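Local coordinates for putative membrane protein mmpL11 (Mycobacterium tuberculosis, PDB 4Y0L) that probably takes part in transport across the mycobacterial cell envelope as an RND-family membrane protein, represented here by its second periplasmic domain, at residues Ala39-Ala44 against Ala50-Val55; Arg26-Gln31 against Ile69-Thr74. All coordinates share one frame; numbering follows the deposited sequence.

The two contacts divide the work of a small alpha-beta domain: contact 1 (39-44 with 50-55) zips up a beta hairpin at one side of the antiparallel sheet, and contact 2 (26-31 with 69-74) joins the two helices packed on that sheet. Their centres lie about 13 Å apart, and in the chain contact 1 is nested inside the loop that contact 2 closes. Helix 19-29 serves both. R26 NE is 3.1 Å from A39 O, a probable hydrogen bond, while I29 CG2 packs against A54 CB at 3.6 Å and I29 CD1 against L52 CD1 at 4.0 Å, joining helix, hairpin and core.

Contact 1 of 2, residues Ala39-Ala44 against Ala50-Val55; sequences APPRFA and ALLSAV
R42 and L51 form the hydrogen-bonded pair, and F43 and A50 the neighbouring non-hydrogen-bonded pair, of an antiparallel beta hairpin in which strand 37-43, at one edge of the sheet, lies against strand 49-55. R42 N reaches L51 O at 2.8 Å and L51 N reaches R42 O at 2.7 Å, both bonds nearly straight. The pairing is interrupted at P40 and P41: P40 has no N-H to offer, and S53 N gives its hydrogen to a water that donates to P40 O and L51 O. A direct backbone bond returns where A39 N donates to S53 O at 2.9 Å.

On the face with R42 and L51, the arginine chain bends at chi3 (-69°) and brings NH2 to S53 OG, 3.3 Å away in a bent bond (136°) almost in the guanidinium plane. On the other face, F43 CE1 lies 3.7 Å from the methyl of A50, small enough to let the ring come close obliquely, and P41 runs side by side with L52, whose CD2 is 3.9 Å from P41 CB. I22 and I25 of helix 19-29 cover this apolar side. It is an antiparallel hairpin whose edge strand is broken by a diproline and bridged by water.

Contact 2 of 2, residues Arg26-Gln31 against Ile69-Thr74; sequences RHRIAQ and ITWMRT
W71 reaches from helix 66-80 to R28 of helix 19-29, and the two side chains cross at about a right angle. The indole presents its benzo rim: CZ2 lies over one face of the R28 guanidinium, 3.4 Å above its plane and offset toward the rim, with NH1 3.6 Å from CZ2. Since the ring and guanidinium planes stand 72° apart, with NH1 at the edge of the indole, this is an edge-on approach to the cation and not a stack on the aromatic face. The same rim meets the backbone: R28 O is 3.3 Å from W71 CH2, close to the ring plane. With CG of W71 anti to its own backbone nitrogen, the long indole extends across the space between the helices; A32 and P33 also touch it.

A bend at chi2 (73°) brings the guanidinium toward Q31, three residues on. There NH1 donates to Q31 OE1 at 2.6 Å, from above the amide carbonyl plane and along a bent path (137°), while NH2 is bonded to Q75 OE1 of the opposing helix. Two glutamine oxygens thus hold the guanidinium, limiting its rotation while W71 lies over one face.

Deeper in, I29 and M72 also cross at about a right angle, I29 CG2 meeting M72 CE at 3.8 Å. The extended, unbranched methionine carries its methyl to the branched isoleucine, and both rest on V4 of the sheet. The chemistry is therefore graded: an apolar inner layer against the sheet, then an arginine-tryptophan pair nearer the surface. No hydrogen bond joins the two segments directly, so their direct association rests mainly on van der Waals packing; the indole rim facing R28 O probably adds a weak electrostatic share, whereas its edge-on meeting with the guanidinium gives no cation-pi stack.

Contact 1 of 2, residues Ala39-Ala44 against Ala50-Val55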
# COMPACT_ATOMS: atom_id res chain seq x y z
N ALA A 39 7.67 -5.30 -1.40
CA ALA A 39 7.87 -5.93 -0.11
C ALA A 39 6.54 -6.36 0.49
O ALA A 39 5.51 -5.76 0.20
CB ALA A 39 8.59 -4.97 0.83
N PRO A 40 6.55 -7.40 1.34
CA PRO A 40 5.35 -7.69 2.13
C PRO A 40 5.07 -6.53 3.07
O PRO A 40 5.97 -5.73 3.32
CB PRO A 40 5.72 -8.97 2.90
CG PRO A 40 6.89 -9.54 2.18
CD PRO A 40 7.62 -8.39 1.58
N PRO A 41 3.84 -6.44 3.59
CA PRO A 41 3.49 -5.30 4.44
C PRO A 41 4.30 -5.26 5.73
O PRO A 41 4.46 -6.29 6.39
CB PRO A 41 2.00 -5.51 4.73
CG PRO A 41 1.79 -6.97 4.56
CD PRO A 41 2.72 -7.38 3.45
N ARG A 42 4.82 -4.09 6.06
CA ARG A 42 5.50 -3.87 7.33
C ARG A 42 4.56 -3.15 8.28
O ARG A 42 4.09 -2.05 7.99
CB ARG A 42 6.77 -3.05 7.13
CG ARG A 42 8.03 -3.81 7.49
CD ARG A 42 9.27 -3.01 7.14
NE ARG A 42 9.45 -2.89 5.69
CZ ARG A 42 9.98 -3.83 4.92
NH1 ARG A 42 10.39 -4.98 5.45
NH2 ARG A 42 10.10 -3.63 3.62
N PHE A 43 4.27 -3.78 9.41
CA PHE A 43 3.33 -3.24 10.37
C PHE A 43 4.01 -2.42 11.45
O PHE A 43 4.95 -2.88 12.10
CB PHE A 43 2.53 -4.37 11.01
CG PHE A 43 1.64 -5.09 10.05
CD1 PHE A 43 0.58 -4.43 9.45
CD2 PHE A 43 1.85 -6.42 9.73
CE1 PHE A 43 -0.25 -5.08 8.56
CE2 PHE A 43 1.02 -7.08 8.84
CZ PHE A 43 -0.03 -6.40 8.25
N ALA A 44 3.53 -1.19 11.63
CA ALA A 44 3.98 -0.35 12.73
C ALA A 44 3.69 -1.05 14.05
O ALA A 44 2.70 -1.78 14.16
CB ALA A 44 3.29 1.01 12.67
N ALA A 50 0.17 0.10 7.78
CA ALA A 50 1.02 -0.88 7.12
C ALA A 50 1.83 -0.21 6.01
O ALA A 50 1.27 0.45 5.14
CB ALA A 50 0.18 -2.01 6.55
N LEU A 51 3.15 -0.39 6.05
CA LEU A 51 4.03 0.18 5.04
C LEU A 51 4.31 -0.84 3.94
O LEU A 51 4.74 -1.96 4.21
CB LEU A 51 5.34 0.64 5.66
CG LEU A 51 6.28 1.41 4.72
CD1 LEU A 51 5.80 2.84 4.52
CD2 LEU A 51 7.71 1.38 5.23
N LEU A 52 4.05 -0.44 2.70
CA LEU A 52 4.41 -1.23 1.53
C LEU A 52 5.48 -0.50 0.73
O LEU A 52 5.26 0.62 0.26
CB LEU A 52 3.18 -1.50 0.66
CG LEU A 52 2.12 -2.43 1.27
CD1 LEU A 52 0.80 -2.32 0.53
CD2 LEU A 52 2.62 -3.87 1.27
N SER A 53 6.64 -1.13 0.59
CA SER A 53 7.77 -0.53 -0.11
C SER A 53 8.06 -1.25 -1.42
O SER A 53 8.31 -2.45 -1.44
CB SER A 53 9.02 -0.54 0.79
OG SER A 53 9.50 -1.86 0.96
N ALA A 54 8.03 -0.49 -2.51
CA ALA A 54 8.25 -1.03 -3.84
C ALA A 54 9.59 -0.57 -4.41
O ALA A 54 9.88 0.62 -4.45
CB ALA A 54 7.13 -0.62 -4.77
N VAL A 55 10.39 -1.54 -4.84
CA VAL A 55 11.65 -1.23 -5.49
C VAL A 55 11.43 -1.05 -6.99
O VAL A 55 10.64 -1.77 -7.61
CB VAL A 55 12.69 -2.33 -5.25
CG1 VAL A 55 13.99 -2.01 -5.97
CG2 VAL A 55 12.95 -2.50 -3.76
O HOH W 1 6.87 -3.17 3.00

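Contact 2 of 2, residues Arg26-Gln31 against Ile69-Thr74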
# COMPACT_ATOMS: atom_id res chain seq x y z
N ARG A 26 -1.11 -4.24 -2.64
CA ARG A 26 0.21 -4.75 -2.95
C ARG A 26 0.29 -5.23 -4.40
O ARG A 26 1.26 -4.96 -5.11
CB ARG A 26 0.57 -5.88 -1.99
CG ARG A 26 1.94 -6.49 -2.23
CD ARG A 26 2.40 -7.30 -1.03
NE ARG A 26 3.75 -7.85 -1.21
CZ ARG A 26 4.03 -9.12 -1.49
NH1 ARG A 26 3.06 -10.02 -1.61
NH2 ARG A 26 5.29 -9.49 -1.63
N HIS A 27 -0.75 -5.94 -4.84
CA HIS A 27 -0.82 -6.48 -6.19
C HIS A 27 -0.89 -5.38 -7.25
O HIS A 27 -0.35 -5.52 -8.34
CB HIS A 27 -2.02 -7.41 -6.31
CG HIS A 27 -2.29 -7.89 -7.71
ND1 HIS A 27 -3.20 -7.28 -8.54
CD2 HIS A 27 -1.77 -8.92 -8.41
CE1 HIS A 27 -3.23 -7.92 -9.70
NE2 HIS A 27 -2.37 -8.92 -9.64
N ARG A 28 -1.58 -4.28 -6.93
CA ARG A 28 -1.71 -3.18 -7.87
C ARG A 28 -0.41 -2.39 -7.97
O ARG A 28 -0.07 -1.87 -9.03
CB ARG A 28 -2.86 -2.25 -7.45
CG ARG A 28 -3.29 -1.26 -8.53
CD ARG A 28 -4.06 -1.96 -9.64
NE ARG A 28 -4.47 -1.03 -10.70
CZ ARG A 28 -3.99 -1.03 -11.95
NH1 ARG A 28 -3.08 -1.91 -12.34
NH2 ARG A 28 -4.44 -0.13 -12.82
N ILE A 29 0.31 -2.30 -6.86
CA ILE A 29 1.61 -1.63 -6.84
C ILE A 29 2.59 -2.35 -7.77
O ILE A 29 3.34 -1.71 -8.50
CB ILE A 29 2.20 -1.58 -5.41
CG1 ILE A 29 1.39 -0.60 -4.55
CG2 ILE A 29 3.67 -1.14 -5.43
CD1 ILE A 29 1.66 -0.72 -3.06
N ALA A 30 2.56 -3.68 -7.74
CA ALA A 30 3.47 -4.49 -8.54
C ALA A 30 3.21 -4.30 -10.03
O ALA A 30 4.06 -4.62 -10.86
CB ALA A 30 3.33 -5.95 -8.17
N GLN A 31 2.03 -3.79 -10.37
CA GLN A 31 1.67 -3.53 -11.76
C GLN A 31 2.10 -2.15 -12.23
O GLN A 31 2.05 -1.84 -13.42
CB GLN A 31 0.16 -3.69 -11.95
CG GLN A 31 -0.29 -5.13 -12.16
CD GLN A 31 -1.80 -5.29 -12.07
OE1 GLN A 31 -2.51 -4.37 -11.65
NE2 GLN A 31 -2.29 -6.46 -12.46
N ILE A 69 4.81 7.50 -8.83
CA ILE A 69 4.07 8.07 -7.71
C ILE A 69 2.72 8.61 -8.17
O ILE A 69 1.70 8.36 -7.54
CB ILE A 69 4.88 9.19 -7.00
CG1 ILE A 69 5.86 8.59 -5.99
CG2 ILE A 69 3.96 10.14 -6.24
CD1 ILE A 69 6.86 7.61 -6.56
N THR A 70 2.72 9.34 -9.28
CA THR A 70 1.48 9.90 -9.82
C THR A 70 0.54 8.79 -10.27
O THR A 70 -0.68 8.91 -10.13
CB THR A 70 1.75 10.87 -11.00
OG1 THR A 70 0.52 11.43 -11.45
CG2 THR A 70 2.43 10.15 -12.15
N TRP A 71 1.11 7.72 -10.79
CA TRP A 71 0.33 6.56 -11.22
C TRP A 71 -0.35 5.90 -10.02
O TRP A 71 -1.53 5.59 -10.06
CB TRP A 71 1.23 5.55 -11.94
CG TRP A 71 0.50 4.36 -12.49
CD1 TRP A 71 0.06 4.19 -13.77
CD2 TRP A 71 0.12 3.18 -11.77
NE1 TRP A 71 -0.56 2.97 -13.89
CE2 TRP A 71 -0.54 2.33 -12.68
CE3 TRP A 71 0.28 2.76 -10.44
CZ2 TRP A 71 -1.04 1.09 -12.31
CZ3 TRP A 71 -0.23 1.52 -10.08
CH2 TRP A 71 -0.88 0.70 -11.01
N MET A 72 0.42 5.71 -8.95
CA MET A 72 -0.10 5.08 -7.74
C MET A 72 -1.17 5.93 -7.07
O MET A 72 -2.21 5.42 -6.65
CB MET A 72 1.04 4.82 -6.75
CG MET A 72 1.99 3.72 -7.19
SD MET A 72 3.27 3.39 -5.97
CE MET A 72 4.35 2.31 -6.90
N ARG A 73 -0.93 7.23 -6.98
CA ARG A 73 -1.88 8.15 -6.36
C ARG A 73 -3.20 8.22 -7.12
O ARG A 73 -4.20 8.69 -6.60
CB ARG A 73 -1.27 9.55 -6.25
CG ARG A 73 -0.22 9.67 -5.16
CD ARG A 73 0.52 11.00 -5.23
NE ARG A 73 1.43 11.16 -4.10
CZ ARG A 73 2.41 12.06 -4.04
NH1 ARG A 73 2.62 12.88 -5.05
NH2 ARG A 73 3.17 12.12 -2.96
N THR A 74 -3.18 7.73 -8.36
CA THR A 74 -4.36 7.73 -9.21
C THR A 74 -5.10 6.39 -9.16
O THR A 74 -6.32 6.35 -9.26
CB THR A 74 -3.99 8.04 -10.68
OG1 THR A 74 -3.32 9.31 -10.76
CG2 THR A 74 -5.22 8.07 -11.57